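Side-chain contacts in substrate-binding protein (Synechococcus sp., PDB 6WPN), which probably binds a sugar or oligosaccharide outside the inner membrane and delivers it for uptake, like other extracellular solute-binding proteins: residues D47-W52 and V61-L66; P85-L90 and V315-F320; T108-P113 and Q309-A314; P121-A126 and V297-L302. All coordinates share one frame; numbering follows the deposited sequence.

Contact 1. Residues D47-W52 and V61-L66; sequences DVLGSW and VRWTDL
Leu49 and Trp52, on one face of helix 42-55, meet Val61 and Trp63 of the strand that follows it, entirely through apolar contacts. Val61 uses both its methyls. CG1 takes Leu49, with CD1 at 3.9 Å and CD2 at 4.1 Å, while CG2 sits 3.4 Å from Trp52 CD1 and equally near NE1 on the pyrrole part of the indole, approaching the ring plane at a slant. Further along the strand, Leu49 CD1 reaches the CB of Trp63 at 3.6 Å, touching the root of that side chain more than its ring. The short helix and strand axes run nearly antiparallel, 159° apart, as expected in a beta-alpha-beta crossover: strand 30-35 leads into the helix, which returns over the sheet to 61-66, parallel to and paired with the first strand. Cut back to alanine, Val61 would lose both methyls, which is likely to leave Leu49 and the pyrrole side of Trp52 without the group they share and open a gap between helix and strand.

The polar bonds lie around this apolar layer. Trp52 NE1 donates to Ala59 O in the connecting loop, and Trp63 NE1 bonds Thr34 OG1 on the neighbouring strand. Within the helix, Asp47 O is gripped twice, by Ser51 N at 2.7 Å and by Ser51 OG, which stands 41° out of the carbonyl plane.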
# COMPACT_ATOMS: atom_id res chain seq x y z
N ASP A 47 -0.22 7.59 -23.62
CA ASP A 47 -1.44 8.11 -24.25
C ASP A 47 -2.02 9.29 -23.47
O ASP A 47 -2.36 10.32 -24.07
CB ASP A 47 -2.48 7.01 -24.39
CG ASP A 47 -3.63 7.42 -25.29
OD1 ASP A 47 -3.45 7.45 -26.52
OD2 ASP A 47 -4.72 7.73 -24.76
N VAL A 48 -2.18 9.15 -22.15
CA VAL A 48 -2.85 10.20 -21.37
C VAL A 48 -2.02 11.48 -21.38
O VAL A 48 -2.56 12.58 -21.57
CB VAL A 48 -3.14 9.71 -19.93
CG1 VAL A 48 -1.86 9.32 -19.20
CG2 VAL A 48 -3.90 10.78 -19.17
N LEU A 49 -0.71 11.37 -21.16
CA LEU A 49 0.14 12.55 -21.25
C LEU A 49 0.16 13.09 -22.68
O LEU A 49 0.22 14.31 -22.88
CB LEU A 49 1.56 12.22 -20.78
CG LEU A 49 1.68 11.78 -19.32
CD1 LEU A 49 3.15 11.66 -18.95
CD2 LEU A 49 0.95 12.73 -18.37
N GLY A 50 0.13 12.20 -23.67
CA GLY A 50 -0.04 12.64 -25.04
C GLY A 50 -1.31 13.44 -25.24
O GLY A 50 -1.31 14.49 -25.89
N SER A 51 -2.42 12.95 -24.68
CA SER A 51 -3.67 13.70 -24.73
C SER A 51 -3.51 15.05 -24.03
O SER A 51 -3.98 16.08 -24.54
CB SER A 51 -4.80 12.90 -24.09
OG SER A 51 -5.00 11.68 -24.77
N TRP A 52 -2.85 15.07 -22.87
CA TRP A 52 -2.58 16.33 -22.19
C TRP A 52 -1.78 17.27 -23.09
O TRP A 52 -2.10 18.46 -23.19
CB TRP A 52 -1.84 16.08 -20.88
CG TRP A 52 -1.31 17.34 -20.29
CD1 TRP A 52 -0.08 17.89 -20.50
CD2 TRP A 52 -2.01 18.24 -19.42
NE1 TRP A 52 0.04 19.06 -19.80
CE2 TRP A 52 -1.13 19.30 -19.13
CE3 TRP A 52 -3.29 18.24 -18.86
CZ2 TRP A 52 -1.49 20.36 -18.30
CZ3 TRP A 52 -3.65 19.29 -18.03
CH2 TRP A 52 -2.75 20.34 -17.76
N VAL A 61 4.43 17.97 -20.74
CA VAL A 61 4.81 17.19 -19.57
C VAL A 61 6.04 16.36 -19.89
O VAL A 61 6.09 15.68 -20.92
CB VAL A 61 3.65 16.30 -19.09
CG1 VAL A 61 4.14 15.31 -18.04
CG2 VAL A 61 2.54 17.16 -18.51
N ARG A 62 7.04 16.44 -19.02
CA ARG A 62 8.20 15.55 -19.05
C ARG A 62 8.08 14.62 -17.84
O ARG A 62 8.18 15.07 -16.69
CB ARG A 62 9.51 16.32 -19.04
CG ARG A 62 9.84 17.10 -20.32
CD ARG A 62 10.22 16.18 -21.50
NE ARG A 62 9.12 15.96 -22.44
CZ ARG A 62 8.80 16.80 -23.42
NH1 ARG A 62 9.48 17.93 -23.58
NH2 ARG A 62 7.79 16.52 -24.24
N TRP A 63 7.86 13.34 -18.10
CA TRP A 63 7.52 12.35 -17.08
C TRP A 63 8.77 11.60 -16.62
O TRP A 63 9.56 11.13 -17.44
CB TRP A 63 6.50 11.36 -17.65
CG TRP A 63 6.24 10.15 -16.81
CD1 TRP A 63 6.12 10.09 -15.46
CD2 TRP A 63 6.10 8.81 -17.29
NE1 TRP A 63 5.89 8.80 -15.06
CE2 TRP A 63 5.88 7.99 -16.17
CE3 TRP A 63 6.13 8.22 -18.56
CZ2 TRP A 63 5.69 6.61 -16.28
CZ3 TRP A 63 5.94 6.86 -18.67
CH2 TRP A 63 5.73 6.07 -17.53
N THR A 64 8.93 11.48 -15.30
CA THR A 64 9.99 10.68 -14.69
C THR A 64 9.37 9.80 -13.61
O THR A 64 8.62 10.29 -12.76
CB THR A 64 11.10 11.56 -14.09
OG1 THR A 64 10.58 12.28 -12.96
CG2 THR A 64 11.64 12.54 -15.11
N ASP A 65 9.66 8.50 -13.67
CA ASP A 65 9.16 7.54 -12.70
C ASP A 65 10.29 7.08 -11.79
O ASP A 65 11.36 6.70 -12.27
CB ASP A 65 8.52 6.35 -13.42
CG ASP A 65 7.86 5.37 -12.47
OD1 ASP A 65 6.93 5.79 -11.73
OD2 ASP A 65 8.25 4.18 -12.46
N LEU A 66 10.06 7.11 -10.48
CA LEU A 66 11.06 6.84 -9.46
C LEU A 66 10.55 5.82 -8.45
O LEU A 66 9.34 5.63 -8.31
CB LEU A 66 11.49 8.12 -8.73
CG LEU A 66 12.58 9.03 -9.29
CD1 LEU A 66 12.09 9.65 -10.59
CD2 LEU A 66 12.94 10.12 -8.30

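Contact 2. Residues P85-L90 and V315-F320; sequences PDVVNL and VELALF
Val87 carries most of this contact, meeting Leu317 with one methyl and Ala318 with the other. It opens strand 87-90, and its CA lies 6.8 Å from the CA of Ala318, which brings the strand close to helix 311-321. CG1 stands anti to the backbone N (chi1 179°), and this spreads the two methyls across the helix face: CG2 goes to CD2 of Leu317 at 4.0 Å, CG1 to CB of Ala318 at 4.4 Å.

Leu317 comes second in buried surface. It points toward the strand and brings one branch, CD2, to the valine at a slant. The same branch also touches Val61 CG2, and Trp52 packs on Leu317 as well, which places this leucine where helices 42-55 and 311-321 meet above the sheet. Ala318, one residue further on, has just its CB to offer, and the contact there is looser.

The strand is an inner one of a mixed sheet, bonded on one side to strand 30-35 in parallel and on the other to strand 295-303 antiparallel. Helix 311-321 thus lies against an inner strand of the sheet in an alpha/beta lobe of the kind known in solute-binding proteins. Leu32 and Leu302, on the two flanking strands, also touch Val87.

No hydrogen bond crosses between helix and strand, and all three touching residues are buried. Backbone bonds run within the helix, as from Leu319 N to Val315 O, and from the strand to its neighbours, Val87 with Trp33 and Leu90 with Thr301. The union of helix and strand therefore rests on van der Waals contact and on the exclusion of water.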
# COMPACT_ATOMS: atom_id res chain seq x y z
N PRO A 85 9.75 19.74 -9.11
CA PRO A 85 8.71 19.24 -10.02
C PRO A 85 7.38 19.91 -9.72
O PRO A 85 7.17 20.49 -8.66
CB PRO A 85 8.67 17.74 -9.73
CG PRO A 85 9.21 17.62 -8.34
CD PRO A 85 10.23 18.69 -8.19
N ASP A 86 6.48 19.83 -10.70
CA ASP A 86 5.21 20.51 -10.56
C ASP A 86 4.11 19.63 -9.96
O ASP A 86 3.31 20.12 -9.15
CB ASP A 86 4.77 21.06 -11.92
CG ASP A 86 5.79 22.03 -12.50
OD1 ASP A 86 6.47 21.68 -13.49
OD2 ASP A 86 5.93 23.15 -11.96
N VAL A 87 4.07 18.35 -10.32
CA VAL A 87 3.15 17.39 -9.73
C VAL A 87 3.95 16.19 -9.25
O VAL A 87 4.72 15.61 -10.01
CB VAL A 87 2.06 16.93 -10.71
CG1 VAL A 87 1.14 15.93 -10.05
CG2 VAL A 87 1.25 18.12 -11.22
N VAL A 88 3.77 15.83 -7.98
CA VAL A 88 4.50 14.72 -7.38
C VAL A 88 3.50 13.70 -6.87
O VAL A 88 2.49 14.06 -6.25
CB VAL A 88 5.43 15.19 -6.24
CG1 VAL A 88 6.28 14.04 -5.74
CG2 VAL A 88 6.31 16.31 -6.72
N ASN A 89 3.80 12.43 -7.11
CA ASN A 89 2.97 11.32 -6.67
C ASN A 89 3.39 10.90 -5.27
O ASN A 89 4.54 10.52 -5.05
CB ASN A 89 3.09 10.16 -7.66
CG ASN A 89 2.30 8.95 -7.24
OD1 ASN A 89 2.72 7.82 -7.48
ND2 ASN A 89 1.15 9.18 -6.62
N LEU A 90 2.45 10.96 -4.33
CA LEU A 90 2.75 10.68 -2.93
C LEU A 90 1.74 9.69 -2.37
O LEU A 90 0.74 9.35 -3.01
CB LEU A 90 2.72 11.97 -2.09
CG LEU A 90 3.68 13.11 -2.47
CD1 LEU A 90 3.57 14.22 -1.44
CD2 LEU A 90 5.10 12.61 -2.58
N VAL A 315 -2.09 22.10 -11.03
CA VAL A 315 -3.40 21.66 -10.55
C VAL A 315 -4.24 21.14 -11.70
O VAL A 315 -4.95 20.13 -11.57
CB VAL A 315 -4.10 22.80 -9.79
CG1 VAL A 315 -5.55 22.42 -9.48
CG2 VAL A 315 -3.34 23.12 -8.51
N GLU A 316 -4.18 21.81 -12.86
CA GLU A 316 -4.92 21.34 -14.02
C GLU A 316 -4.45 19.96 -14.46
O GLU A 316 -5.27 19.10 -14.82
CB GLU A 316 -4.79 22.34 -15.17
CG GLU A 316 -5.43 23.69 -14.91
CD GLU A 316 -5.98 24.34 -16.17
OE1 GLU A 316 -7.21 24.30 -16.37
OE2 GLU A 316 -5.18 24.86 -16.98
N LEU A 317 -3.14 19.72 -14.42
CA LEU A 317 -2.63 18.40 -14.79
C LEU A 317 -3.07 17.34 -13.80
O LEU A 317 -3.51 16.25 -14.20
CB LEU A 317 -1.10 18.44 -14.90
CG LEU A 317 -0.40 17.09 -15.10
CD1 LEU A 317 -0.85 16.42 -16.40
CD2 LEU A 317 1.11 17.27 -15.10
N ALA A 318 -2.99 17.64 -12.50
CA ALA A 318 -3.42 16.67 -11.50
C ALA A 318 -4.91 16.38 -11.63
O ALA A 318 -5.34 15.24 -11.41
CB ALA A 318 -3.09 17.18 -10.09
N LEU A 319 -5.71 17.39 -11.97
CA LEU A 319 -7.14 17.17 -12.19
C LEU A 319 -7.40 16.37 -13.46
O LEU A 319 -8.30 15.53 -13.50
CB LEU A 319 -7.88 18.51 -12.25
CG LEU A 319 -7.99 19.30 -10.94
CD1 LEU A 319 -8.46 20.72 -11.20
CD2 LEU A 319 -8.93 18.59 -9.99
N PHE A 320 -6.61 16.61 -14.51
CA PHE A 320 -6.76 15.85 -15.75
C PHE A 320 -6.41 14.38 -15.55
O PHE A 320 -7.11 13.50 -16.04
CB PHE A 320 -5.90 16.46 -16.86
CG PHE A 320 -5.98 15.72 -18.17
CD1 PHE A 320 -7.06 15.90 -19.02
CD2 PHE A 320 -4.95 14.87 -18.56
CE1 PHE A 320 -7.12 15.22 -20.23
CE2 PHE A 320 -5.01 14.19 -19.76
CZ PHE A 320 -6.10 14.37 -20.60

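Contact 3. Residues T108-P113 and Q309-A314; sequences TALLPP and QQAGEA
Leu110 and Gly312 bring the two backbones closest, CA to CA 6.4 Å, where a loop passes the first turn of helix 311-321. That turn starts behind Gln310, the N-cap residue, whose O accepts from Ala314 N at 2.9 Å.

A single side chain does the reaching. Leu110 turns toward the helix with its CG anti to its own carbonyl carbon (chi1 -68°) and CD1 anti to CA (chi2 179°), an extended chain that carries the CD1 methyl to the helix. CD1 rests 3.6 Å from CB of Ala311 and just as near the C of that residue. It also lies 3.7 Å from Gly312 N, and so covers the peptide unit joining the two. The methyl thus sits on backbone as much as on side chain. Glycine is not forced here by the leucine, since a CB modelled on Gly312 would stand 4.7 Å from CD1 with space enough.

The loop goes on along the helix: Leu111 joins Leu110 on Val315, and Pro112 packs on Leu319 a turn later. At the other side of the helix start, Gln310 NE2 bonds Thr29 O at the beginning of the modelled chain. The contact therefore lays the loop between helices 92-99 and 121-124 alongside helix 311-321, from its first turn to Leu319.

Leu110 is exposed overall and has a crystal neighbour against it. With no hydrogen bond between loop and helix start and little surface buried, this is a modest apolar contact at the surface of the protein, resting on one leucine methyl.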
# COMPACT_ATOMS: atom_id res chain seq x y z
N THR A 108 -6.56 24.27 -2.16
CA THR A 108 -7.89 24.85 -2.00
C THR A 108 -8.00 26.20 -2.70
O THR A 108 -9.06 26.53 -3.25
CB THR A 108 -8.22 24.99 -0.51
OG1 THR A 108 -8.03 23.73 0.14
CG2 THR A 108 -9.66 25.43 -0.32
N ALA A 109 -6.92 26.98 -2.71
CA ALA A 109 -6.97 28.29 -3.37
C ALA A 109 -7.09 28.15 -4.88
O ALA A 109 -7.75 28.96 -5.54
CB ALA A 109 -5.73 29.10 -3.00
N LEU A 110 -6.46 27.12 -5.46
CA LEU A 110 -6.45 26.95 -6.91
C LEU A 110 -7.49 25.96 -7.41
O LEU A 110 -7.76 25.93 -8.62
CB LEU A 110 -5.06 26.51 -7.38
CG LEU A 110 -3.92 27.52 -7.24
CD1 LEU A 110 -2.63 26.90 -7.73
CD2 LEU A 110 -4.23 28.80 -8.01
N LEU A 111 -8.06 25.14 -6.53
CA LEU A 111 -9.00 24.12 -6.98
C LEU A 111 -10.29 24.77 -7.45
O LEU A 111 -10.78 25.72 -6.83
CB LEU A 111 -9.29 23.12 -5.86
CG LEU A 111 -8.19 22.12 -5.50
CD1 LEU A 111 -8.56 21.36 -4.23
CD2 LEU A 111 -7.95 21.15 -6.65
N PRO A 112 -10.87 24.30 -8.56
CA PRO A 112 -12.16 24.82 -8.98
C PRO A 112 -13.22 24.50 -7.94
O PRO A 112 -13.15 23.45 -7.27
CB PRO A 112 -12.43 24.08 -10.30
CG PRO A 112 -11.09 23.59 -10.75
CD PRO A 112 -10.34 23.29 -9.49
N PRO A 113 -14.22 25.35 -7.79
CA PRO A 113 -15.30 25.05 -6.84
C PRO A 113 -16.02 23.78 -7.25
O PRO A 113 -16.28 23.54 -8.43
CB PRO A 113 -16.21 26.28 -6.93
CG PRO A 113 -15.89 26.90 -8.25
CD PRO A 113 -14.43 26.64 -8.47
N GLN A 309 6.55 26.98 -9.84
CA GLN A 309 6.22 28.29 -10.39
C GLN A 309 5.07 28.23 -11.39
O GLN A 309 4.71 29.27 -11.96
CB GLN A 309 7.46 28.90 -11.04
CG GLN A 309 8.69 28.95 -10.13
CD GLN A 309 8.58 29.98 -9.02
OE1 GLN A 309 9.11 31.09 -9.13
NE2 GLN A 309 7.90 29.62 -7.93
N GLN A 310 4.50 27.05 -11.62
CA GLN A 310 3.33 26.88 -12.48
C GLN A 310 2.25 26.11 -11.72
O GLN A 310 1.71 25.11 -12.20
CB GLN A 310 3.67 26.13 -13.76
CG GLN A 310 5.07 26.36 -14.30
CD GLN A 310 5.32 25.58 -15.58
OE1 GLN A 310 4.48 25.54 -16.47
NE2 GLN A 310 6.48 24.93 -15.66
N ALA A 311 1.92 26.59 -10.52
CA ALA A 311 0.99 25.86 -9.66
C ALA A 311 -0.37 25.67 -10.31
O ALA A 311 -0.97 24.60 -10.21
CB ALA A 311 0.86 26.59 -8.32
N GLY A 312 -0.87 26.70 -11.00
CA GLY A 312 -2.17 26.58 -11.65
C GLY A 312 -2.20 25.50 -12.71
O GLY A 312 -3.12 24.69 -12.76
N GLU A 313 -1.19 25.48 -13.58
CA GLU A 313 -1.10 24.43 -14.59
C GLU A 313 -0.89 23.07 -13.93
O GLU A 313 -1.40 22.06 -14.42
CB GLU A 313 0.04 24.72 -15.57
CG GLU A 313 -0.25 25.85 -16.55
CD GLU A 313 -1.13 25.42 -17.72
OE1 GLU A 313 -1.50 26.30 -18.53
OE2 GLU A 313 -1.45 24.22 -17.84
N ALA A 314 -0.15 23.04 -12.82
CA ALA A 314 0.07 21.78 -12.12
C ALA A 314 -1.24 21.23 -11.57
O ALA A 314 -1.48 20.02 -11.62
CB ALA A 314 1.08 21.98 -10.99

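Contact 4. Residues P121-A126 and V297-L302; sequences PSVWEA and VALMTL
The turn that sets Val123 and Ala126 against Leu299 is held by a backbone bond from Glu125 N to Pro121 O, 3.0 Å long; a weaker one runs from Ala126 N to Val123 O. Opposite lies strand 295-303, which pairs antiparallel with both 87-90 and 137-149 in the branched mixed sheet of this solute-binding fold, so that short helix 121-124 packs against a strand joining different parts of the sheet.

Between the two segments everything is apolar. Leu299, with CG anti to its backbone N (chi1 169°), reaches out from the strand and forks: CD2 touches both Ala126 CB at 3.6 Å and Val123 CG1 at 3.7 Å, while CD1 turns to the valine alone. The side chains of Val123 and Leu299 lie alongside, running opposite ways. Without this fork, as with an alanine at Leu299, both Val123 and Ala126 would probably face a gap, the short helix no longer braced on the strand.

Trp124 points away from the strand and packs on Leu111 and Pro138. The tightest spot is Val123 CG1 against Leu299 CD1, 3.3 Å, closer than two methyls usually come.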
# COMPACT_ATOMS: atom_id res chain seq x y z
N PRO A 121 -15.49 11.07 -0.94
CA PRO A 121 -15.21 11.97 0.20
C PRO A 121 -14.25 11.39 1.21
O PRO A 121 -13.38 12.12 1.71
CB PRO A 121 -16.61 12.21 0.80
CG PRO A 121 -17.44 11.06 0.32
CD PRO A 121 -16.91 10.72 -1.04
N SER A 122 -14.37 10.10 1.52
CA SER A 122 -13.48 9.49 2.50
C SER A 122 -12.02 9.59 2.08
O SER A 122 -11.13 9.77 2.92
CB SER A 122 -13.86 8.03 2.71
OG SER A 122 -13.99 7.37 1.46
N VAL A 123 -11.75 9.47 0.78
CA VAL A 123 -10.37 9.50 0.30
C VAL A 123 -9.91 10.91 -0.03
O VAL A 123 -8.70 11.19 0.02
CB VAL A 123 -10.22 8.56 -0.90
CG1 VAL A 123 -8.82 8.66 -1.51
CG2 VAL A 123 -10.57 7.15 -0.51
N TRP A 124 -10.83 11.82 -0.36
CA TRP A 124 -10.46 13.21 -0.60
C TRP A 124 -10.01 13.87 0.69
O TRP A 124 -9.04 14.64 0.70
CB TRP A 124 -11.63 13.97 -1.22
CG TRP A 124 -11.37 15.45 -1.37
CD1 TRP A 124 -11.61 16.42 -0.44
CD2 TRP A 124 -10.83 16.12 -2.51
NE1 TRP A 124 -11.24 17.65 -0.93
CE2 TRP A 124 -10.76 17.50 -2.20
CE3 TRP A 124 -10.40 15.70 -3.77
CZ2 TRP A 124 -10.28 18.44 -3.10
CZ3 TRP A 124 -9.92 16.64 -4.67
CH2 TRP A 124 -9.86 18.00 -4.32
N GLU A 125 -10.71 13.58 1.79
CA GLU A 125 -10.41 14.14 3.10
C GLU A 125 -9.21 13.47 3.77
O GLU A 125 -8.79 13.91 4.84
CB GLU A 125 -11.64 14.03 4.00
CG GLU A 125 -12.88 14.72 3.44
CD GLU A 125 -12.86 16.23 3.60
OE1 GLU A 125 -13.20 16.93 2.62
OE2 GLU A 125 -12.50 16.72 4.69
N ALA A 126 -8.65 12.44 3.15
CA ALA A 126 -7.47 11.75 3.65
C ALA A 126 -6.18 12.55 3.43
O ALA A 126 -5.09 11.95 3.40
CB ALA A 126 -7.35 10.37 3.01
N VAL A 297 -6.20 -0.03 2.78
CA VAL A 297 -6.26 0.49 1.43
C VAL A 297 -5.07 1.42 1.23
O VAL A 297 -4.83 2.33 2.04
CB VAL A 297 -7.59 1.21 1.14
CG1 VAL A 297 -7.88 2.27 2.18
CG2 VAL A 297 -7.58 1.81 -0.26
N ALA A 298 -4.31 1.18 0.17
CA ALA A 298 -3.15 1.99 -0.18
C ALA A 298 -3.59 3.16 -1.04
O ALA A 298 -4.02 2.97 -2.18
CB ALA A 298 -2.11 1.14 -0.91
N LEU A 299 -3.47 4.37 -0.51
CA LEU A 299 -3.91 5.56 -1.21
C LEU A 299 -2.74 6.20 -1.96
O LEU A 299 -1.67 6.43 -1.39
CB LEU A 299 -4.52 6.56 -0.23
CG LEU A 299 -4.81 7.97 -0.76
CD1 LEU A 299 -5.61 7.94 -2.05
CD2 LEU A 299 -5.54 8.79 0.30
N MSE A 300 -2.95 6.49 -3.24
CA MSE A 300 -1.99 7.22 -4.05
C MSE A 300 -2.54 8.60 -4.40
O MSE A 300 -3.67 8.71 -4.87
CB MSE A 300 -1.65 6.45 -5.32
CG MSE A 300 -1.12 5.06 -5.05
SE MSE A 300 0.45 5.09 -3.90
CE MSE A 300 1.67 6.07 -5.06
N THR A 301 -1.75 9.64 -4.18
CA THR A 301 -2.19 11.01 -4.39
C THR A 301 -1.20 11.76 -5.27
O THR A 301 -0.11 11.28 -5.57
CB THR A 301 -2.36 11.77 -3.06
OG1 THR A 301 -1.09 11.85 -2.39
CG2 THR A 301 -3.36 11.06 -2.16
N LEU A 302 -1.62 12.95 -5.69
CA LEU A 302 -0.79 13.85 -6.48
C LEU A 302 -0.73 15.19 -5.77
O LEU A 302 -1.77 15.73 -5.39
CB LEU A 302 -1.35 14.01 -7.90
CG LEU A 302 -1.32 12.73 -8.74
CD1 LEU A 302 -1.86 13.01 -10.13
CD2 LEU A 302 0.08 12.14 -8.79

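How the contacts relate
From the N terminus, contact 1 comes first and is local, closing the short connection, residues 56-60, between helix 42-55 and strand 61-66 before any other begins. The remaining three sit one within another without crossing. Contact 2 opens at 85-90, contact 3 at 108-113 and contact 4 at 121-126; the returning chain then closes them in reverse order, contact 4 on strand 295-303, contact 3 at the start of helix 311-321 and contact 2 further along that helix. Contacts 1 and 2 adjoin through Trp52 and Leu317, putting two helices side by side on one sheet. Asn89 ND2 to Thr301 O, a probable hydrogen bond of 2.7 Å, links contacts 2 and 4 through neighbouring strands.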